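Local coordinates for protein putative TetR transcriptional regulator (Rhodococcus sp., PDB 2I10) that probably binds DNA as a transcriptional regulator of the TetR family, and here carries p-nitrophenol in its ligand pocket, at residues D150-V164 with A186-A198. Numbering follows the deposited sequence. Where two conformers were deposited one is given.
With NPO (p-nitrophenol), chain C.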
ATOM      1  N   ASP B 150      15.183  19.825  16.936  1.00 35.64           N
ATOM      2  CA  ASP B 150      13.887  20.061  16.277  1.00 35.50           C
ATOM      3  C   ASP B 150      12.932  18.884  16.473  1.00 35.12           C
ATOM      4  O   ASP B 150      11.754  19.001  16.237  1.00 34.35           O
ATOM      5  CB  ASP B 150      14.027  20.378  14.784  1.00 35.65           C
ATOM      6  CG  ASP B 150      14.804  19.315  14.026  1.00 36.64           C
ATOM      7  OD1 ASP B 150      16.049  19.397  13.999  1.00 37.79           O
ATOM      8  OD2 ASP B 150      14.173  18.420  13.433  1.00 33.88           O
ATOM      9  N   LEU B 151      13.468  17.743  16.883  1.00 35.35           N
ATOM     10  CA  LEU B 151      12.651  16.625  17.364  1.00 36.33           C
ATOM     11  C   LEU B 151      12.690  16.648  18.882  1.00 36.22           C
ATOM     12  O   LEU B 151      13.765  16.657  19.472  1.00 36.36           O
ATOM     13  CB  LEU B 151      13.165  15.294  16.820  1.00 36.62           C
ATOM     14  CG  LEU B 151      12.187  14.195  16.430  1.00 37.27           C
ATOM     15  CD1 LEU B 151      11.007  14.692  15.544  1.00 35.27           C
ATOM     16  CD2 LEU B 151      12.979  13.107  15.717  1.00 34.36           C
ATOM     17  N   PRO B 152      11.510  16.716  19.524  1.00 37.18           N
ATOM     18  CA  PRO B 152      11.440  16.779  20.995  1.00 37.07           C
ATOM     19  C   PRO B 152      12.108  15.578  21.631  1.00 36.91           C
ATOM     20  O   PRO B 152      11.967  14.465  21.116  1.00 35.79           O
ATOM     21  CB  PRO B 152       9.937  16.770  21.299  1.00 36.59           C
ATOM     22  CG  PRO B 152       9.250  16.507  20.018  1.00 38.28           C
ATOM     23  CD  PRO B 152      10.182  16.753  18.885  1.00 36.33           C
ATOM     24  N   ALA B 153      12.810  15.801  22.749  1.00 36.66           N
ATOM     25  CA  ALA B 153      13.528  14.716  23.415  1.00 36.96           C
ATOM     26  C   ALA B 153      12.511  13.681  23.895  1.00 36.98           C
ATOM     27  O   ALA B 153      11.430  14.039  24.294  1.00 35.20           O
ATOM     28  CB  ALA B 153      14.342  15.249  24.581  1.00 37.10           C
ATOM     29  N   GLY B 154      12.850  12.395  23.835  1.00 37.06           N
ATOM     30  CA  GLY B 154      11.895  11.366  24.271  1.00 37.22           C
ATOM     31  C   GLY B 154      10.973  10.928  23.126  1.00 37.60           C
ATOM     32  O   GLY B 154      10.092  10.098  23.324  1.00 38.39           O
ATOM     33  N   THR B 155      11.142  11.504  21.941  1.00 36.76           N
ATOM     34  CA  THR B 155      10.364  11.048  20.764  1.00 35.37           C
ATOM     35  C   THR B 155      10.664   9.550  20.584  1.00 34.91           C
ATOM     36  O   THR B 155      11.834   9.121  20.648  1.00 34.20           O
ATOM     37  CB  THR B 155      10.726  11.848  19.504  1.00 36.02           C
ATOM     38  OG1 THR B 155      10.327  13.209  19.685  1.00 35.17           O
ATOM     39  CG2 THR B 155      10.036  11.289  18.206  1.00 35.49           C
ATOM     40  N   ASP B 156       9.615   8.739  20.435  1.00 34.03           N
ATOM     41  CA  ASP B 156       9.828   7.362  20.048  1.00 34.20           C
ATOM     42  C   ASP B 156      10.240   7.304  18.571  1.00 33.24           C
ATOM     43  O   ASP B 156       9.406   7.317  17.674  1.00 32.44           O
ATOM     44  CB  ASP B 156       8.624   6.479  20.352  1.00 34.82           C
ATOM     45  CG  ASP B 156       8.916   5.007  20.105  1.00 38.27           C
ATOM     46  OD1 ASP B 156       9.917   4.694  19.415  1.00 38.06           O
ATOM     47  OD2 ASP B 156       8.144   4.161  20.578  1.00 43.14           O
ATOM     48  N   CYS B 157      11.546   7.238  18.312  1.00 32.85           N
ATOM     49  CA  CYS B 157      12.038   7.319  16.904  1.00 32.37           C
ATOM     50  C   CYS B 157      11.712   6.076  16.083  1.00 30.76           C
ATOM     51  O   CYS B 157      11.492   6.142  14.888  1.00 30.73           O
ATOM     52  CB  CYS B 157      13.554   7.592  16.922  1.00 31.44           C
ATOM     53  SG  CYS B 157      13.841   9.271  17.465  1.00 35.53           S
ATOM     54  N   THR B 158      11.742   4.931  16.757  1.00 30.60           N
ATOM     55  CA  THR B 158      11.447   3.649  16.164  1.00 30.53           C
ATOM     56  C   THR B 158      10.007   3.574  15.673  1.00 29.92           C
ATOM     57  O   THR B 158       9.750   3.184  14.519  1.00 29.83           O
ATOM     58  CB  THR B 158      11.785   2.548  17.173  1.00 30.09           C
ATOM     59  OG1 THR B 158      13.209   2.403  17.197  1.00 33.44           O
ATOM     60  CG2 THR B 158      11.217   1.239  16.734  1.00 32.22           C
ATOM     61  N   ALA B 159       9.064   3.930  16.559  1.00 28.58           N
ATOM     62  CA  ALA B 159       7.680   4.076  16.198  1.00 28.19           C
ATOM     63  C   ALA B 159       7.442   5.095  15.089  1.00 28.19           C
ATOM     64  O   ALA B 159       6.625   4.859  14.176  1.00 27.50           O
ATOM     65  CB  ALA B 159       6.829   4.444  17.445  1.00 26.87           C
ATOM     66  N   LEU B 160       8.103   6.250  15.197  1.00 28.47           N
ATOM     67  CA  LEU B 160       7.901   7.324  14.231  1.00 29.01           C
ATOM     68  C   LEU B 160       8.439   6.973  12.820  1.00 28.94           C
ATOM     69  O   LEU B 160       7.827   7.352  11.823  1.00 29.81           O
ATOM     70  CB  LEU B 160       8.509   8.625  14.739  1.00 29.25           C
ATOM     71  CG  LEU B 160       8.216   9.892  13.916  1.00 29.04           C
ATOM     72  CD1 LEU B 160       6.710  10.190  13.845  1.00 31.56           C
ATOM     73  CD2 LEU B 160       8.927  11.010  14.574  1.00 29.27           C
ATOM     74  N   ALA B 161       9.573   6.268  12.748  1.00 29.14           N
ATOM     75  CA  ALA B 161      10.080   5.690  11.472  1.00 28.10           C
ATOM     76  C   ALA B 161       9.094   4.729  10.814  1.00 28.09           C
ATOM     77  O   ALA B 161       8.866   4.792   9.623  1.00 27.87           O
ATOM     78  CB  ALA B 161      11.420   4.965  11.694  1.00 26.86           C
ATOM     79  N   ARG B 162       8.536   3.814  11.608  1.00 29.86           N
ATOM     80  CA  ARG B 162       7.527   2.873  11.133  1.00 29.41           C
ATOM     81  C   ARG B 162       6.313   3.634  10.635  1.00 28.98           C
ATOM     82  O   ARG B 162       5.739   3.306   9.613  1.00 29.50           O
ATOM     83  CB  ARG B 162       7.160   1.896  12.279  1.00 28.76           C
ATOM     84  CG  ARG B 162       6.363   0.641  11.868  1.00 27.83           C
ATOM     85  CD  ARG B 162       7.140  -0.251  10.862  1.00 28.02           C
ATOM     86  NE  ARG B 162       8.327  -0.846  11.465  1.00 25.82           N
ATOM     87  CZ  ARG B 162       9.182  -1.674  10.862  1.00 25.03           C
ATOM     88  NH1 ARG B 162       9.025  -2.011   9.580  1.00 26.52           N
ATOM     89  NH2 ARG B 162      10.217  -2.139  11.545  1.00 22.22           N
ATOM     90  N   TYR B 163       5.920   4.675  11.337  1.00 28.58           N
ATOM     91  CA  TYR B 163       4.790   5.437  10.859  1.00 28.71           C
ATOM     92  C   TYR B 163       5.084   6.067   9.491  1.00 28.04           C
ATOM     93  O   TYR B 163       4.225   6.057   8.629  1.00 27.95           O
ATOM     94  CB  TYR B 163       4.376   6.516  11.847  1.00 29.39           C
ATOM     95  CG  TYR B 163       3.572   7.592  11.175  1.00 30.35           C
ATOM     96  CD1 TYR B 163       2.201   7.438  10.971  1.00 29.59           C
ATOM     97  CD2 TYR B 163       4.184   8.750  10.725  1.00 28.10           C
ATOM     98  CE1 TYR B 163       1.480   8.425  10.336  1.00 32.58           C
ATOM     99  CE2 TYR B 163       3.467   9.724  10.062  1.00 30.79           C
ATOM    100  CZ  TYR B 163       2.110   9.559   9.887  1.00 30.58           C
ATOM    101  OH  TYR B 163       1.374  10.565   9.256  1.00 34.34           O
ATOM    102  N   VAL B 164       6.272   6.643   9.314  1.00 27.44           N
ATOM    103  CA  VAL B 164       6.654   7.261   8.015  1.00 27.39           C
ATOM    104  C   VAL B 164       6.609   6.258   6.889  1.00 28.02           C
ATOM    105  O   VAL B 164       6.195   6.606   5.796  1.00 28.86           O
ATOM    106  CB  VAL B 164       8.075   7.954   8.046  1.00 27.85           C
ATOM    107  CG1 VAL B 164       8.506   8.450   6.630  1.00 27.67           C
ATOM    108  CG2 VAL B 164       8.078   9.129   9.047  1.00 25.97           C
ATOM    109  N   ALA B 186      -2.534  17.040  -0.247  1.00 33.44           N
ATOM    110  CA  ALA B 186      -3.065  17.515   1.033  1.00 33.65           C
ATOM    111  C   ALA B 186      -2.941  16.418   2.102  1.00 33.51           C
ATOM    112  O   ALA B 186      -2.496  16.686   3.208  1.00 33.78           O
ATOM    113  CB  ALA B 186      -4.516  18.034   0.899  1.00 34.34           C
ATOM    114  N   ALA B 187      -3.248  15.177   1.757  1.00 33.24           N
ATOM    115  CA  ALA B 187      -3.071  14.063   2.675  1.00 33.69           C
ATOM    116  C   ALA B 187      -1.613  13.863   3.140  1.00 34.96           C
ATOM    117  O   ALA B 187      -1.386  13.548   4.325  1.00 35.94           O
ATOM    118  CB  ALA B 187      -3.610  12.770   2.070  1.00 33.45           C
ATOM    119  N   ALA B 188      -0.652  14.008   2.219  1.00 34.54           N
ATOM    120  CA  ALA B 188       0.774  13.847   2.562  1.00 35.08           C
ATOM    121  C   ALA B 188       1.247  14.956   3.512  1.00 35.18           C
ATOM    122  O   ALA B 188       2.006  14.691   4.424  1.00 35.75           O
ATOM    123  CB  ALA B 188       1.609  13.821   1.305  1.00 34.91           C
ATOM    124  N   ILE B 189       0.765  16.187   3.292  1.00 34.87           N
ATOM    125  CA  ILE B 189       1.001  17.321   4.175  1.00 34.97           C
ATOM    126  C   ILE B 189       0.444  17.064   5.580  1.00 35.68           C
ATOM    127  O   ILE B 189       1.132  17.319   6.566  1.00 35.71           O
ATOM    128  CB  ILE B 189       0.448  18.643   3.588  1.00 34.86           C
ATOM    129  CG1 ILE B 189       1.308  19.066   2.387  1.00 35.08           C
ATOM    130  CG2 ILE B 189       0.443  19.760   4.632  1.00 34.72           C
ATOM    131  CD1 ILE B 189       0.708  20.221   1.514  1.00 34.80           C
ATOM    132  N   LEU B 190      -0.782  16.548   5.680  1.00 35.30           N
ATOM    133  CA  LEU B 190      -1.309  16.117   6.992  1.00 34.54           C
ATOM    134  C   LEU B 190      -0.476  14.990   7.608  1.00 34.94           C
ATOM    135  O   LEU B 190      -0.224  14.970   8.822  1.00 34.60           O
ATOM    136  CB  LEU B 190      -2.758  15.659   6.848  1.00 34.22           C
ATOM    137  CG  LEU B 190      -3.813  16.688   6.465  1.00 31.41           C
ATOM    138  CD1 LEU B 190      -5.105  15.971   6.112  1.00 30.20           C
ATOM    139  CD2 LEU B 190      -4.029  17.645   7.615  1.00 31.32           C
ATOM    140  N   ALA B 191      -0.033  14.048   6.776  1.00 34.38           N
ATOM    141  CA  ALA B 191       0.732  12.921   7.320  1.00 36.46           C
ATOM    142  C   ALA B 191       2.043  13.396   7.929  1.00 36.91           C
ATOM    143  O   ALA B 191       2.444  12.912   8.991  1.00 36.54           O
ATOM    144  CB  ALA B 191       0.979  11.818   6.267  1.00 36.09           C
ATOM    145  N   ALA B 192       2.674  14.381   7.280  1.00 37.38           N
ATOM    146  CA  ALA B 192       3.956  14.909   7.745  1.00 38.46           C
ATOM    147  C   ALA B 192       3.852  15.572   9.131  1.00 38.58           C
ATOM    148  O   ALA B 192       4.829  15.589   9.901  1.00 39.09           O
ATOM    149  CB  ALA B 192       4.539  15.874   6.735  1.00 38.14           C
ATOM    150  N   GLN B 193       2.664  16.069   9.455  1.00 39.30           N
ATOM    151  CA  GLN B 193       2.389  16.740  10.730  1.00 39.49           C
ATOM    152  C   GLN B 193       2.756  15.896  11.931  1.00 38.53           C
ATOM    153  O   GLN B 193       3.044  16.429  12.989  1.00 39.47           O
ATOM    154  CB  GLN B 193       0.899  17.116  10.844  1.00 38.59           C
ATOM    155  CG  GLN B 193       0.527  18.492  10.330  1.00 40.01           C
ATOM    156  CD  GLN B 193      -1.008  18.709  10.284  1.00 42.42           C
ATOM    157  OE1 GLN B 193      -1.797  17.916  10.847  1.00 43.75           O
ATOM    158  NE2 GLN B 193      -1.431  19.800   9.628  1.00 44.92           N
ATOM    159  N   VAL B 194       2.705  14.580  11.770  1.00 38.70           N
ATOM    160  CA  VAL B 194       3.084  13.647  12.824  1.00 38.99           C
ATOM    161  C   VAL B 194       4.560  13.728  13.213  1.00 39.76           C
ATOM    162  O   VAL B 194       4.916  13.404  14.335  1.00 40.44           O
ATOM    163  CB  VAL B 194       2.688  12.207  12.454  1.00 39.22           C
ATOM    164  CG1 VAL B 194       3.155  11.219  13.534  1.00 37.71           C
ATOM    165  CG2 VAL B 194       1.137  12.136  12.270  1.00 38.28           C
ATOM    166  N   VAL B 195       5.415  14.149  12.287  1.00 39.11           N
ATOM    167  CA  VAL B 195       6.812  14.443  12.645  1.00 38.25           C
ATOM    168  C   VAL B 195       6.878  15.855  13.239  1.00 39.16           C
ATOM    169  O   VAL B 195       6.728  16.840  12.530  1.00 38.82           O
ATOM    170  CB  VAL B 195       7.722  14.261  11.463  1.00 37.11           C
ATOM    171  CG1 VAL B 195       9.210  14.501  11.865  1.00 37.02           C
ATOM    172  CG2 VAL B 195       7.558  12.824  10.921  1.00 36.15           C
ATOM    173  N   PRO B 196       7.052  15.955  14.570  1.00 40.59           N
ATOM    174  CA  PRO B 196       6.969  17.283  15.193  1.00 41.45           C
ATOM    175  C   PRO B 196       8.132  18.203  14.867  1.00 41.43           C
ATOM    176  O   PRO B 196       9.220  17.728  14.560  1.00 41.59           O
ATOM    177  CB  PRO B 196       6.991  16.972  16.694  1.00 42.27           C
ATOM    178  CG  PRO B 196       6.818  15.467  16.796  1.00 43.72           C
ATOM    179  CD  PRO B 196       7.328  14.894  15.555  1.00 40.44           C
ATOM    180  N   ARG B 197       7.879  19.511  14.899  1.00 41.83           N
ATOM    181  CA  ARG B 197       8.952  20.497  14.847  0.50 42.25           C
ATOM    182  C   ARG B 197       8.923  21.337  16.110  1.00 42.01           C
ATOM    183  O   ARG B 197       8.108  22.261  16.236  1.00 42.20           O
ATOM    184  CB  ARG B 197       8.860  21.394  13.608  0.50 42.61           C
ATOM    185  CG  ARG B 197      10.175  22.136  13.330  0.50 43.50           C
ATOM    186  CD  ARG B 197      10.005  23.366  12.457  0.50 45.32           C
ATOM    187  NE  ARG B 197      11.252  24.126  12.379  0.50 46.20           N
ATOM    188  CZ  ARG B 197      11.508  25.256  13.038  0.50 47.01           C
ATOM    189  NH1 ARG B 197      10.594  25.813  13.834  0.50 47.10           N
ATOM    190  NH2 ARG B 197      12.688  25.846  12.890  0.50 47.37           N
ATOM    191  N   ALA B 198       9.802  21.000  17.058  1.00 42.06           N
ATOM    192  CA  ALA B 198       9.917  21.756  18.324  1.00 42.81           C
ATOM    193  C   ALA B 198      10.538  23.131  18.085  1.00 43.17           C
ATOM    194  O   ALA B 198      11.385  23.282  17.191  1.00 44.11           O
ATOM    195  CB  ALA B 198      10.730  20.972  19.364  1.00 42.64           C
TER
HETATM  196  C1  NPO C 201      11.537  -5.046  11.023  0.80 64.93           C
HETATM  197  C2  NPO C 201      10.954  -6.263  10.721  0.80 64.24           C
HETATM  198  C3  NPO C 201      10.393  -6.489   9.489  0.80 62.43           C
HETATM  199  C4  NPO C 201      10.405  -5.508   8.543  0.80 62.84           C
HETATM  200  C5  NPO C 201      10.981  -4.272   8.807  0.80 62.33           C
HETATM  201  C6  NPO C 201      11.552  -4.039  10.050  0.80 64.08           C
HETATM  202  OH  NPO C 201       9.821  -5.807   7.356  0.80 64.06           O
HETATM  203  N1  NPO C 201      12.096  -4.929  12.325  0.80 65.63           N
HETATM  204  O2  NPO C 201      12.083  -5.943  13.037  0.80 67.14           O
HETATM  205  O3  NPO C 201      12.598  -3.886  12.757  0.80 65.28           O
HETATM  206  O   HOH W   1      11.397  18.334  12.974  1.00 36.19           O
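Tyr163 lays one face of its ring against Val194, whose CG1 sits 4.0 Å from the ring centroid, 21° off the normal, in a CH-pi contact displaced toward the rim. The same ring works at its edge: Tyr163 OH donates to Ala191 O at 2.6 Å, with that carbonyl oxygen lying in the ring plane. Ala191 O also accepts from Val194 N, so this one carbonyl oxygen takes two donors. A phenylalanine in place of Tyr163 would probably leave Ala191 O without its side-chain donor and the ring less firmly fixed in its rotation.

One turn earlier, Leu160 has CG anti to its backbone N (chi1 -172°), which sends CD1 between the two valines, 3.7 Å from Val194 CG1 and 4.0 Å from Val195 CG2. Val195 CG1 meets Leu151 CD1, which also rests 3.7 Å from Pro196 CD. Pro152 then crosses Pro196 at about a right angle. Beyond the prolines the tail is held by main chain, Ala198 N donating to Asp150 O at 2.9 Å, while a water lies 2.8 Å from both Asp150 OD2 and Pro196 O and bridges the two; Asp150 OD2 also accepts from Ala83 N.

Val194 packs on Val194 of the second subunit, placing this joint beside the dimer interface, while Arg162, next to Tyr163 in sequence, turns the edge of its guanidinium to p-nitrophenol. The chemistry illustrates how an apolar seam with polar bonds at both ends can fasten a C-terminal tail: aliphatic contacts fill the middle, and directional bonds to backbone carbonyls probably help to set the alignment.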